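Local coordinates for protein 6-phosphogluconolactonase (Leishmania braziliensis, PDB 3CSS) that probably hydrolyses 6-phospho-D-glucono-1,5-lactone to 6-phospho-D-gluconate, the second step of the oxidative pentose phosphate pathway, at residues V39-S44 with H67-I72; A62-H67 with R97-S102; V153-I158 with Y211-V216. One frame throughout, in Å; residues are numbered along the deposited sequence.

How the contacts relate
All three contacts belong to one alpha/beta domain; contact 1 lies in its central sheet and contact 3 enters that sheet at I158 and H214. Strand 39-43 lies between the two: it pairs with strand 69-77 in contact 1 and with strand 158-162 on its other edge, where I158 O accepts a hydrogen bond from A42 N at 2.9 Å and the carboxylate of D157 takes V40 N through OD2 at 2.8 Å. Contact 2 sits farther out and shares H67 with contact 1; L64 CD2 of contact 2 packs on V69 CG2 of contact 1 at 3.6 Å. The centre of contact 1 is about 10 Å from the others, whose centres are about 21 Å apart.

Contact 1: V39-S44 with H67-I72; sequences VVLALS and HAVQFI
V39, L41 and L43 bond through their backbones to A68, Q70 and I72 in the ladder of a parallel pair, the two strands joined through helices 50-59 and 61-65 as a beta-alpha-beta crossover. V39 N gives to A68 O at 2.8 Å, and V39 O takes Q70 N. L41 repeats the pattern, its N giving to Q70 O and its O taking I72 N. The ladder closes with L43 N to I72 O at 2.8 Å, a nearly straight bond (172° at the hydrogen).

On one face, L41 and F71 lie side by side, L41 CD2 reaching CE1 of the ring at 3.7 Å. L43 CD2 comes to the ring's edge at CD1, and V69 CG1 sits 3.5 Å above the ring centre while also touching L41 CB. The opposite face carries A42, whose small CB accommodates I72 CG1 at 3.7 Å; chi1 of 75° puts that CG1 between the backbone N and carbonyl carbon. There too the extended Q70 lays OE1 against V40 CG2 at 3.5 Å, while its NE2 bonds to C140 O.

The L41, V69 and F71 side is thus wholly apolar, while the other also carries the Q70 amide. The ladder satisfies N and O of V39 and L41 and N of L43; V40 N and A42 N turn to D157 and I158.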
ATOM      1  N   VAL A  39       9.936  -2.572 -12.607  1.00 22.48           N
ATOM      2  CA  VAL A  39       8.675  -2.937 -11.955  1.00 22.18           C
ATOM      3  C   VAL A  39       8.327  -1.804 -10.980  1.00 21.67           C
ATOM      4  O   VAL A  39       9.177  -1.361 -10.206  1.00 22.53           O
ATOM      5  CB  VAL A  39       8.845  -4.292 -11.203  1.00 22.44           C
ATOM      6  CG1 VAL A  39       7.714  -4.555 -10.208  1.00 23.66           C
ATOM      7  CG2 VAL A  39       8.944  -5.420 -12.221  1.00 23.27           C
ATOM      8  N   VAL A  40       7.092  -1.315 -11.015  1.00 20.16           N
ATOM      9  CA  VAL A  40       6.675  -0.284 -10.072  1.00 19.22           C
ATOM     10  C   VAL A  40       6.082  -0.986  -8.849  1.00 18.46           C
ATOM     11  O   VAL A  40       5.108  -1.722  -8.983  1.00 17.88           O
ATOM     12  CB  VAL A  40       5.631   0.692 -10.693  1.00 18.83           C
ATOM     13  CG1 VAL A  40       5.322   1.792  -9.722  1.00 19.21           C
ATOM     14  CG2 VAL A  40       6.140   1.272 -11.994  1.00 20.45           C
ATOM     15  N   LEU A  41       6.679  -0.749  -7.678  1.00 18.36           N
ATOM     16  CA  LEU A  41       6.271  -1.389  -6.413  1.00 18.77           C
ATOM     17  C   LEU A  41       5.808  -0.309  -5.441  1.00 18.47           C
ATOM     18  O   LEU A  41       6.575   0.602  -5.144  1.00 19.36           O
ATOM     19  CB  LEU A  41       7.454  -2.174  -5.813  1.00 19.04           C
ATOM     20  CG  LEU A  41       7.274  -2.891  -4.457  1.00 19.29           C
ATOM     21  CD1 LEU A  41       6.152  -3.901  -4.526  1.00 19.82           C
ATOM     22  CD2 LEU A  41       8.603  -3.542  -3.982  1.00 20.55           C
ATOM     23  N   ALA A  42       4.577  -0.426  -4.941  1.00 18.53           N
ATOM     24  CA  ALA A  42       4.084   0.455  -3.892  1.00 18.26           C
ATOM     25  C   ALA A  42       4.235  -0.250  -2.554  1.00 18.47           C
ATOM     26  O   ALA A  42       3.623  -1.318  -2.304  1.00 18.56           O
ATOM     27  CB  ALA A  42       2.617   0.829  -4.123  1.00 18.30           C
ATOM     28  N   LEU A  43       5.039   0.353  -1.698  1.00 18.52           N
ATOM     29  CA  LEU A  43       5.354  -0.175  -0.389  1.00 18.22           C
ATOM     30  C   LEU A  43       4.251   0.084   0.587  1.00 18.55           C
ATOM     31  O   LEU A  43       3.607   1.151   0.547  1.00 17.74           O
ATOM     32  CB  LEU A  43       6.625   0.496   0.132  1.00 18.44           C
ATOM     33  CG  LEU A  43       7.878   0.277  -0.691  1.00 19.94           C
ATOM     34  CD1 LEU A  43       8.997   1.094  -0.094  1.00 24.94           C
ATOM     35  CD2 LEU A  43       8.221  -1.210  -0.794  1.00 22.12           C
ATOM     36  N   SER A  44       3.979  -0.907   1.442  1.00 18.38           N
ATOM     37  CA  SER A  44       3.097  -0.728   2.591  1.00 19.73           C
ATOM     38  C   SER A  44       3.890  -0.373   3.836  1.00 19.99           C
ATOM     39  O   SER A  44       5.109  -0.476   3.884  1.00 20.37           O
ATOM     40  CB  SER A  44       2.277  -1.976   2.854  1.00 19.76           C
ATOM     41  OG  SER A  44       3.163  -3.060   3.013  1.00 19.44           O
ATOM     42  N   HIS A  67      18.362  -0.956 -10.722  1.00 24.66           N
ATOM     43  CA  HIS A  67      17.142  -0.209 -11.047  1.00 24.49           C
ATOM     44  C   HIS A  67      16.000  -1.111 -11.547  1.00 23.74           C
ATOM     45  O   HIS A  67      15.156  -0.669 -12.330  1.00 24.40           O
ATOM     46  CB  HIS A  67      17.432   0.933 -12.053  1.00 24.82           C
ATOM     47  CG  HIS A  67      18.705   1.685 -11.780  1.00 24.83           C
ATOM     48  ND1 HIS A  67      18.910   2.406 -10.623  1.00 25.16           N
ATOM     49  CD2 HIS A  67      19.842   1.814 -12.507  1.00 26.47           C
ATOM     50  CE1 HIS A  67      20.114   2.952 -10.651  1.00 26.54           C
ATOM     51  NE2 HIS A  67      20.702   2.608 -11.785  1.00 25.68           N
ATOM     52  N   ALA A  68      15.939  -2.354 -11.060  1.00 22.81           N
ATOM     53  CA  ALA A  68      14.847  -3.271 -11.438  1.00 22.48           C
ATOM     54  C   ALA A  68      13.468  -2.816 -10.920  1.00 21.75           C
ATOM     55  O   ALA A  68      12.440  -3.172 -11.498  1.00 20.87           O
ATOM     56  CB  ALA A  68      15.141  -4.678 -10.942  1.00 22.50           C
ATOM     57  N   VAL A  69      13.460  -2.056  -9.824  1.00 21.01           N
ATOM     58  CA  VAL A  69      12.230  -1.634  -9.151  1.00 20.60           C
ATOM     59  C   VAL A  69      12.192  -0.118  -8.981  1.00 20.65           C
ATOM     60  O   VAL A  69      13.191   0.502  -8.596  1.00 21.90           O
ATOM     61  CB  VAL A  69      12.062  -2.289  -7.748  1.00 20.92           C
ATOM     62  CG1 VAL A  69      10.813  -1.703  -7.024  1.00 19.73           C
ATOM     63  CG2 VAL A  69      11.962  -3.820  -7.845  1.00 20.08           C
ATOM     64  N   GLN A  70      11.042   0.465  -9.293  1.00 20.37           N
ATOM     65  CA  GLN A  70      10.734   1.846  -8.942  1.00 20.25           C
ATOM     66  C   GLN A  70       9.796   1.803  -7.737  1.00 19.65           C
ATOM     67  O   GLN A  70       8.679   1.276  -7.844  1.00 20.15           O
ATOM     68  CB  GLN A  70      10.063   2.564 -10.107  1.00 20.61           C
ATOM     69  CG  GLN A  70       9.628   3.997  -9.777  1.00 20.99           C
ATOM     70  CD  GLN A  70       9.024   4.697 -10.973  1.00 22.78           C
ATOM     71  OE1 GLN A  70       8.090   4.192 -11.582  1.00 22.03           O
ATOM     72  NE2 GLN A  70       9.568   5.861 -11.320  1.00 21.63           N
ATOM     73  N   PHE A  71      10.262   2.365  -6.619  1.00 19.68           N
ATOM     74  CA  PHE A  71       9.565   2.320  -5.331  1.00 19.12           C
ATOM     75  C   PHE A  71       8.750   3.595  -5.101  1.00 19.19           C
ATOM     76  O   PHE A  71       9.242   4.724  -5.299  1.00 19.54           O
ATOM     77  CB  PHE A  71      10.550   2.201  -4.163  1.00 18.97           C
ATOM     78  CG  PHE A  71      11.313   0.916  -4.116  1.00 19.03           C
ATOM     79  CD1 PHE A  71      10.834  -0.149  -3.377  1.00 20.30           C
ATOM     80  CD2 PHE A  71      12.520   0.783  -4.784  1.00 19.87           C
ATOM     81  CE1 PHE A  71      11.528  -1.341  -3.300  1.00 20.74           C
ATOM     82  CE2 PHE A  71      13.232  -0.417  -4.723  1.00 20.57           C
ATOM     83  CZ  PHE A  71      12.731  -1.482  -3.974  1.00 20.30           C
ATOM     84  N   ILE A  72       7.525   3.401  -4.641  1.00 18.39           N
ATOM     85  CA  ILE A  72       6.676   4.472  -4.144  1.00 18.09           C
ATOM     86  C   ILE A  72       6.072   4.030  -2.820  1.00 18.24           C
ATOM     87  O   ILE A  72       5.980   2.838  -2.537  1.00 19.13           O
ATOM     88  CB  ILE A  72       5.558   4.876  -5.147  1.00 18.48           C
ATOM     89  CG1 ILE A  72       4.417   3.842  -5.204  1.00 17.65           C
ATOM     90  CG2 ILE A  72       6.162   5.105  -6.586  1.00 17.64           C
ATOM     91  CD1 ILE A  72       3.229   4.298  -6.098  1.00 19.12           C
TER

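Contact 2: A62-H67 with R97-S102; sequences ALLQQH and RDVPSS
Q65 and H67 meet D98 and P100 where helix 61-65 ends in a Schellman motif, packed on the loop that follows helix 87-96. The single hydrogen bond across the contact runs from Q65 NE2 to D98 O at 2.9 Å, with 167° at the hydrogen. It is well aligned for both groups: the donor lies in the carbonyl plane, and the oxygen is only 8° out of the amide plane of Q65. An extended glutamine suits this exposed place, since it carries its amide from the helix across to a backbone carbonyl.

P100 packs against the end of the helix, and its compact ring touches the backbone of L64 and Q65 and the ring of H67. Its CD rests 3.7 Å from L64 O and close to Q65 CA, while CG approaches H67 CE1 at 3.7 Å and CB lies in the imidazole plane at the ring's edge. On the inner side L64 CD1 meets V99 CG2 loosely, at 4.2 Å, and both side chains continue onto F71 of strand 69-77.

Further bonds position these groups. H67 adopts positive phi (69°) as the C-prime residue, with H67 N bonded to L64 O and A68 N to L63 O, and this ends the helix. The end of its side chain comes nearer the loop, where ND1 is hydrogen-bonded to D103 OD2. D98, whose carbonyl receives Q65, is itself held through OD2 by H57 NE2. Within its own segment H67 also meets Q65 O, which stands 3.7 Å above the imidazole plane, over the ring's centre.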
ATOM      1  N   ALA A  62      21.285  -6.482  -5.264  1.00 24.57           N
ATOM      2  CA  ALA A  62      21.921  -6.331  -6.575  1.00 24.35           C
ATOM      3  C   ALA A  62      20.928  -5.947  -7.676  1.00 24.29           C
ATOM      4  O   ALA A  62      21.187  -5.037  -8.462  1.00 24.47           O
ATOM      5  CB  ALA A  62      22.664  -7.619  -6.948  1.00 24.83           C
ATOM      6  N   LEU A  63      19.795  -6.640  -7.721  1.00 24.13           N
ATOM      7  CA  LEU A  63      18.745  -6.332  -8.695  0.50 24.06           C
ATOM      8  C   LEU A  63      18.236  -4.903  -8.510  1.00 23.99           C
ATOM      9  O   LEU A  63      17.986  -4.193  -9.484  1.00 24.28           O
ATOM     10  CB  LEU A  63      17.586  -7.323  -8.585  0.50 24.16           C
ATOM     11  CG  LEU A  63      17.903  -8.755  -9.015  0.50 23.86           C
ATOM     12  CD1 LEU A  63      16.727  -9.684  -8.727  0.50 23.50           C
ATOM     13  CD2 LEU A  63      18.276  -8.785 -10.487  0.50 24.20           C
ATOM     14  N   LEU A  64      18.111  -4.473  -7.259  1.00 24.03           N
ATOM     15  CA  LEU A  64      17.590  -3.138  -6.944  1.00 23.92           C
ATOM     16  C   LEU A  64      18.599  -2.033  -7.286  1.00 24.45           C
ATOM     17  O   LEU A  64      18.227  -0.969  -7.791  1.00 24.45           O
ATOM     18  CB  LEU A  64      17.183  -3.069  -5.474  1.00 23.68           C
ATOM     19  CG  LEU A  64      16.212  -4.171  -5.015  1.00 22.44           C
ATOM     20  CD1 LEU A  64      15.860  -3.962  -3.541  1.00 23.96           C
ATOM     21  CD2 LEU A  64      14.926  -4.242  -5.867  1.00 23.66           C
ATOM     22  N   GLN A  65      19.877  -2.287  -7.027  1.00 25.20           N
ATOM     23  CA  GLN A  65      20.921  -1.329  -7.413  1.00 25.51           C
ATOM     24  C   GLN A  65      21.053  -1.213  -8.948  1.00 25.55           C
ATOM     25  O   GLN A  65      21.591  -0.223  -9.459  1.00 26.01           O
ATOM     26  CB  GLN A  65      22.245  -1.655  -6.691  1.00 26.09           C
ATOM     27  CG  GLN A  65      22.079  -1.479  -5.167  1.00 27.19           C
ATOM     28  CD  GLN A  65      23.324  -1.719  -4.356  1.00 31.13           C
ATOM     29  OE1 GLN A  65      24.217  -2.473  -4.754  1.00 31.88           O
ATOM     30  NE2 GLN A  65      23.385  -1.079  -3.185  1.00 31.69           N
ATOM     31  N   GLN A  66      20.538  -2.210  -9.669  1.00 25.26           N
ATOM     32  CA  GLN A  66      20.439  -2.184 -11.137  1.00 25.61           C
ATOM     33  C   GLN A  66      19.124  -1.552 -11.640  1.00 25.44           C
ATOM     34  O   GLN A  66      18.803  -1.633 -12.833  1.00 25.34           O
ATOM     35  CB  GLN A  66      20.527  -3.610 -11.685  1.00 25.94           C
ATOM     36  CG  GLN A  66      21.840  -4.344 -11.406  1.00 28.00           C
ATOM     37  CD  GLN A  66      21.679  -5.863 -11.473  1.00 29.95           C
ATOM     38  OE1 GLN A  66      20.645  -6.372 -11.923  1.00 32.41           O
ATOM     39  NE2 GLN A  66      22.698  -6.592 -11.017  1.00 31.78           N
ATOM     40  N   HIS A  67      18.362  -0.956 -10.722  1.00 24.66           N
ATOM     41  CA  HIS A  67      17.142  -0.209 -11.047  1.00 24.49           C
ATOM     42  C   HIS A  67      16.000  -1.111 -11.547  1.00 23.74           C
ATOM     43  O   HIS A  67      15.156  -0.669 -12.330  1.00 24.40           O
ATOM     44  CB  HIS A  67      17.432   0.933 -12.053  1.00 24.82           C
ATOM     45  CG  HIS A  67      18.705   1.685 -11.780  1.00 24.83           C
ATOM     46  ND1 HIS A  67      18.910   2.406 -10.623  1.00 25.16           N
ATOM     47  CD2 HIS A  67      19.842   1.814 -12.507  1.00 26.47           C
ATOM     48  CE1 HIS A  67      20.114   2.952 -10.651  1.00 26.54           C
ATOM     49  NE2 HIS A  67      20.702   2.608 -11.785  1.00 25.68           N
ATOM     50  N   ARG A  97      17.783   2.576   2.310  1.00 25.23           N
ATOM     51  CA  ARG A  97      19.095   3.172   2.573  1.00 25.94           C
ATOM     52  C   ARG A  97      20.137   2.766   1.512  1.00 26.31           C
ATOM     53  O   ARG A  97      21.055   3.543   1.217  1.00 26.77           O
ATOM     54  CB  ARG A  97      19.570   2.816   3.990  1.00 25.72           C
ATOM     55  CG  ARG A  97      19.717   1.326   4.262  1.00 27.20           C
ATOM     56  CD  ARG A  97      19.867   1.039   5.740  1.00 28.33           C
ATOM     57  NE  ARG A  97      19.927  -0.397   6.027  1.00 28.30           N
ATOM     58  CZ  ARG A  97      21.040  -1.128   6.059  1.00 27.70           C
ATOM     59  NH1 ARG A  97      22.215  -0.588   5.797  1.00 26.22           N
ATOM     60  NH2 ARG A  97      20.967  -2.428   6.334  1.00 28.02           N
ATOM     61  N   ASP A  98      19.999   1.573   0.933  1.00 26.35           N
ATOM     62  CA  ASP A  98      20.962   1.072  -0.057  1.00 26.68           C
ATOM     63  C   ASP A  98      20.378   0.925  -1.469  1.00 27.22           C
ATOM     64  O   ASP A  98      20.990   0.290  -2.333  1.00 27.38           O
ATOM     65  CB  ASP A  98      21.570  -0.248   0.430  1.00 26.48           C
ATOM     66  CG  ASP A  98      22.436  -0.064   1.669  1.00 25.82           C
ATOM     67  OD1 ASP A  98      23.221   0.920   1.725  1.00 26.45           O
ATOM     68  OD2 ASP A  98      22.356  -0.902   2.593  1.00 25.99           O
ATOM     69  N   VAL A  99      19.217   1.544  -1.695  1.00 27.32           N
ATOM     70  CA  VAL A  99      18.586   1.621  -3.014  1.00 27.56           C
ATOM     71  C   VAL A  99      18.887   3.009  -3.589  1.00 28.07           C
ATOM     72  O   VAL A  99      18.826   4.013  -2.866  1.00 28.11           O
ATOM     73  CB  VAL A  99      17.038   1.392  -2.942  1.00 27.79           C
ATOM     74  CG1 VAL A  99      16.385   1.620  -4.300  1.00 27.20           C
ATOM     75  CG2 VAL A  99      16.713  -0.024  -2.436  1.00 27.18           C
ATOM     76  N   PRO A 100      19.233   3.079  -4.887  1.00 28.07           N
ATOM     77  CA  PRO A 100      19.516   4.382  -5.493  1.00 28.38           C
ATOM     78  C   PRO A 100      18.341   5.344  -5.365  1.00 28.47           C
ATOM     79  O   PRO A 100      17.189   4.944  -5.569  1.00 28.03           O
ATOM     80  CB  PRO A 100      19.809   4.039  -6.960  1.00 28.56           C
ATOM     81  CG  PRO A 100      20.187   2.593  -6.956  1.00 27.84           C
ATOM     82  CD  PRO A 100      19.352   1.981  -5.863  1.00 28.53           C
ATOM     83  N   SER A 101      18.635   6.596  -5.008  1.00 28.88           N
ATOM     84  CA  SER A 101      17.597   7.611  -4.781  1.00 29.37           C
ATOM     85  C   SER A 101      16.737   7.792  -6.016  1.00 28.71           C
ATOM     86  O   SER A 101      15.544   8.060  -5.900  1.00 28.89           O
ATOM     87  CB  SER A 101      18.212   8.965  -4.406  1.00 29.96           C
ATOM     88  OG  SER A 101      19.000   8.870  -3.229  1.00 34.21           O
ATOM     89  N   SER A 102      17.362   7.658  -7.191  1.00 28.19           N
ATOM     90  CA  SER A 102      16.666   7.779  -8.480  1.00 27.93           C
ATOM     91  C   SER A 102      15.541   6.769  -8.677  1.00 27.31           C
ATOM     92  O   SER A 102      14.649   7.000  -9.496  1.00 26.70           O
ATOM     93  CB  SER A 102      17.658   7.653  -9.649  1.00 28.21           C
ATOM     94  OG  SER A 102      18.251   6.363  -9.716  1.00 29.37           O
TER

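Contact 3: V153-I158 with Y211-V216; sequences VPVVDI and YAKHVV. Unlike the reference sequence in segment 211-216: Y211 (reference His).
V156 and K213 supply the sound backbone hydrogen bond here, K213 N to V156 O at 2.9 Å with the donor nearly along the C=O axis, as the segments lead into strands 158-162 and 214-219, parallel neighbours in the central sheet. The next, H214 N to D157 O, is weak, bent to 122° at the hydrogen. Consecutive residues pair in this way because D157 and K213 both take helical backbone angles just before their strands. I158 CA then meets H214 O at 3.2 Å in a CA-H...O contact.

Among apolar contacts, V153 CG1 meets Y211 CD1 at 4.1 Å, the side chains crossing at about a right angle; R250 makes a cation-pi contact with the tyrosine. V156 CB lies 4.2 Å from A212 CB; alanine, with a single methyl, suits a place so close to V156 O. In K213 chi2 (-57°) bends the chain at CD; CE touches V155 CG1.

D157 O lies at the H214 ring's edge, near its plane, 3.2 Å from CD2. D157 OD2 accepts the V40 N hydrogen bond, which would tend to stabilise the carboxylate's negative charge. Pairing thus begins with one good and one weak bond, while that carboxylate and H214 ND1, bonded to S252 OG, tie it to the strands on either side.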
ATOM      1  N   VAL A 153      -4.186   7.645 -14.610  1.00 17.63           N
ATOM      2  CA  VAL A 153      -3.864   6.888 -13.413  1.00 17.42           C
ATOM      3  C   VAL A 153      -2.492   6.241 -13.605  1.00 17.68           C
ATOM      4  O   VAL A 153      -2.215   5.707 -14.689  1.00 17.64           O
ATOM      5  CB  VAL A 153      -4.950   5.791 -13.129  1.00 17.98           C
ATOM      6  CG1 VAL A 153      -4.972   4.688 -14.209  1.00 18.11           C
ATOM      7  CG2 VAL A 153      -4.747   5.188 -11.778  1.00 17.38           C
ATOM      8  N   PRO A 154      -1.627   6.309 -12.573  1.00 18.38           N
ATOM      9  CA  PRO A 154      -0.400   5.533 -12.644  1.00 18.41           C
ATOM     10  C   PRO A 154      -0.741   4.050 -12.556  1.00 17.92           C
ATOM     11  O   PRO A 154      -1.650   3.666 -11.821  1.00 18.94           O
ATOM     12  CB  PRO A 154       0.414   6.015 -11.439  1.00 18.70           C
ATOM     13  CG  PRO A 154      -0.564   6.532 -10.474  1.00 19.74           C
ATOM     14  CD  PRO A 154      -1.739   7.047 -11.298  1.00 17.96           C
ATOM     15  N   VAL A 155      -0.060   3.248 -13.370  1.00 18.29           N
ATOM     16  CA  VAL A 155      -0.260   1.804 -13.400  1.00 17.91           C
ATOM     17  C   VAL A 155       0.850   1.173 -12.588  1.00 17.95           C
ATOM     18  O   VAL A 155       2.021   1.172 -12.984  1.00 17.93           O
ATOM     19  CB  VAL A 155      -0.296   1.251 -14.836  1.00 17.68           C
ATOM     20  CG1 VAL A 155      -0.471  -0.259 -14.815  1.00 18.11           C
ATOM     21  CG2 VAL A 155      -1.417   1.935 -15.626  1.00 18.66           C
ATOM     22  N   VAL A 156       0.482   0.689 -11.409  1.00 17.10           N
ATOM     23  CA  VAL A 156       1.446   0.073 -10.504  1.00 16.72           C
ATOM     24  C   VAL A 156       1.506  -1.431 -10.776  1.00 16.63           C
ATOM     25  O   VAL A 156       0.473  -2.082 -10.889  1.00 17.01           O
ATOM     26  CB  VAL A 156       1.073   0.377  -9.040  1.00 17.23           C
ATOM     27  CG1 VAL A 156       2.028  -0.320  -8.091  1.00 15.86           C
ATOM     28  CG2 VAL A 156       1.042   1.881  -8.820  1.00 18.14           C
ATOM     29  N   ASP A 157       2.706  -1.999 -10.853  1.00 15.75           N
ATOM     30  CA  ASP A 157       2.846  -3.452 -11.068  1.00 16.37           C
ATOM     31  C   ASP A 157       2.457  -4.284  -9.835  1.00 16.24           C
ATOM     32  O   ASP A 157       1.705  -5.267  -9.935  1.00 16.17           O
ATOM     33  CB  ASP A 157       4.267  -3.815 -11.513  1.00 16.24           C
ATOM     34  CG  ASP A 157       4.589  -3.280 -12.889  1.00 17.82           C
ATOM     35  OD1 ASP A 157       4.083  -3.872 -13.866  1.00 19.72           O
ATOM     36  OD2 ASP A 157       5.287  -2.254 -12.980  1.00 18.42           O
ATOM     37  N   ILE A 158       2.958  -3.877  -8.680  1.00 16.16           N
ATOM     38  CA  ILE A 158       2.668  -4.558  -7.421  1.00 16.20           C
ATOM     39  C   ILE A 158       2.380  -3.542  -6.334  1.00 15.43           C
ATOM     40  O   ILE A 158       3.226  -2.698  -6.033  1.00 15.94           O
ATOM     41  CB  ILE A 158       3.852  -5.445  -6.944  1.00 16.84           C
ATOM     42  CG1 ILE A 158       4.188  -6.495  -7.998  1.00 19.36           C
ATOM     43  CG2 ILE A 158       3.532  -6.077  -5.548  1.00 16.46           C
ATOM     44  CD1 ILE A 158       5.456  -7.254  -7.713  1.00 21.35           C
ATOM     45  N   TYR A 211      -6.515  -0.504 -10.431  1.00 15.30           N
ATOM     46  CA  TYR A 211      -5.865  -0.582 -11.731  1.00 16.42           C
ATOM     47  C   TYR A 211      -4.464  -1.235 -11.680  1.00 16.42           C
ATOM     48  O   TYR A 211      -3.829  -1.432 -12.730  1.00 16.41           O
ATOM     49  CB  TYR A 211      -5.771   0.797 -12.349  1.00 16.64           C
ATOM     50  CG  TYR A 211      -7.038   1.248 -13.025  1.00 17.33           C
ATOM     51  CD1 TYR A 211      -7.787   2.300 -12.533  1.00 18.13           C
ATOM     52  CD2 TYR A 211      -7.470   0.622 -14.183  1.00 19.34           C
ATOM     53  CE1 TYR A 211      -8.937   2.719 -13.179  1.00 17.10           C
ATOM     54  CE2 TYR A 211      -8.628   1.030 -14.842  1.00 19.45           C
ATOM     55  CZ  TYR A 211      -9.361   2.085 -14.334  1.00 19.76           C
ATOM     56  OH  TYR A 211     -10.519   2.499 -14.986  1.00 17.45           O
ATOM     57  N   ALA A 212      -3.983  -1.569 -10.489  1.00 15.39           N
ATOM     58  CA  ALA A 212      -2.680  -2.201 -10.344  1.00 15.40           C
ATOM     59  C   ALA A 212      -2.709  -3.602 -10.953  1.00 14.92           C
ATOM     60  O   ALA A 212      -3.749  -4.272 -10.967  1.00 15.06           O
ATOM     61  CB  ALA A 212      -2.240  -2.250  -8.853  1.00 15.59           C
ATOM     62  N   LYS A 213      -1.560  -4.042 -11.468  1.00 13.99           N
ATOM     63  CA  LYS A 213      -1.445  -5.388 -12.034  1.00 14.03           C
ATOM     64  C   LYS A 213      -1.565  -6.519 -11.020  1.00 13.96           C
ATOM     65  O   LYS A 213      -2.211  -7.536 -11.287  1.00 13.57           O
ATOM     66  CB  LYS A 213      -0.131  -5.513 -12.825  1.00 14.48           C
ATOM     67  CG  LYS A 213       0.004  -4.501 -13.949  1.00 15.74           C
ATOM     68  CD  LYS A 213      -1.139  -4.576 -14.943  1.00 22.35           C
ATOM     69  CE  LYS A 213      -0.831  -3.774 -16.198  1.00 25.15           C
ATOM     70  NZ  LYS A 213      -1.942  -3.856 -17.188  1.00 27.72           N
ATOM     71  N   HIS A 214      -0.955  -6.321  -9.856  1.00 13.93           N
ATOM     72  CA  HIS A 214      -0.946  -7.300  -8.765  1.00 14.10           C
ATOM     73  C   HIS A 214      -1.092  -6.560  -7.422  1.00 13.48           C
ATOM     74  O   HIS A 214      -0.419  -5.535  -7.174  1.00 13.92           O
ATOM     75  CB  HIS A 214       0.351  -8.106  -8.769  1.00 14.43           C
ATOM     76  CG  HIS A 214       0.710  -8.677 -10.106  1.00 17.28           C
ATOM     77  ND1 HIS A 214       0.092  -9.801 -10.619  1.00 20.77           N
ATOM     78  CD2 HIS A 214       1.616  -8.285 -11.033  1.00 20.00           C
ATOM     79  CE1 HIS A 214       0.587 -10.061 -11.821  1.00 22.21           C
ATOM     80  NE2 HIS A 214       1.528  -9.168 -12.088  1.00 21.17           N
ATOM     81  N   VAL A 215      -1.954  -7.081  -6.569  1.00 12.85           N
ATOM     82  CA  VAL A 215      -2.134  -6.541  -5.221  1.00 12.37           C
ATOM     83  C   VAL A 215      -1.833  -7.684  -4.257  1.00 12.65           C
ATOM     84  O   VAL A 215      -2.342  -8.781  -4.420  1.00 12.91           O
ATOM     85  CB  VAL A 215      -3.573  -6.012  -5.009  1.00 13.07           C
ATOM     86  CG1 VAL A 215      -3.773  -5.549  -3.586  1.00 13.84           C
ATOM     87  CG2 VAL A 215      -3.893  -4.884  -6.009  1.00 11.25           C
ATOM     88  N   VAL A 216      -0.982  -7.421  -3.273  1.00 12.53           N
ATOM     89  CA  VAL A 216      -0.569  -8.447  -2.306  1.00 11.83           C
ATOM     90  C   VAL A 216      -0.794  -7.889  -0.893  1.00 12.16           C
ATOM     91  O   VAL A 216      -0.160  -6.920  -0.479  1.00 11.45           O
ATOM     92  CB  VAL A 216       0.910  -8.850  -2.480  1.00 11.83           C
ATOM     93  CG1 VAL A 216       1.327  -9.926  -1.411  1.00 12.93           C
ATOM     94  CG2 VAL A 216       1.178  -9.313  -3.927  1.00 14.12           C
TER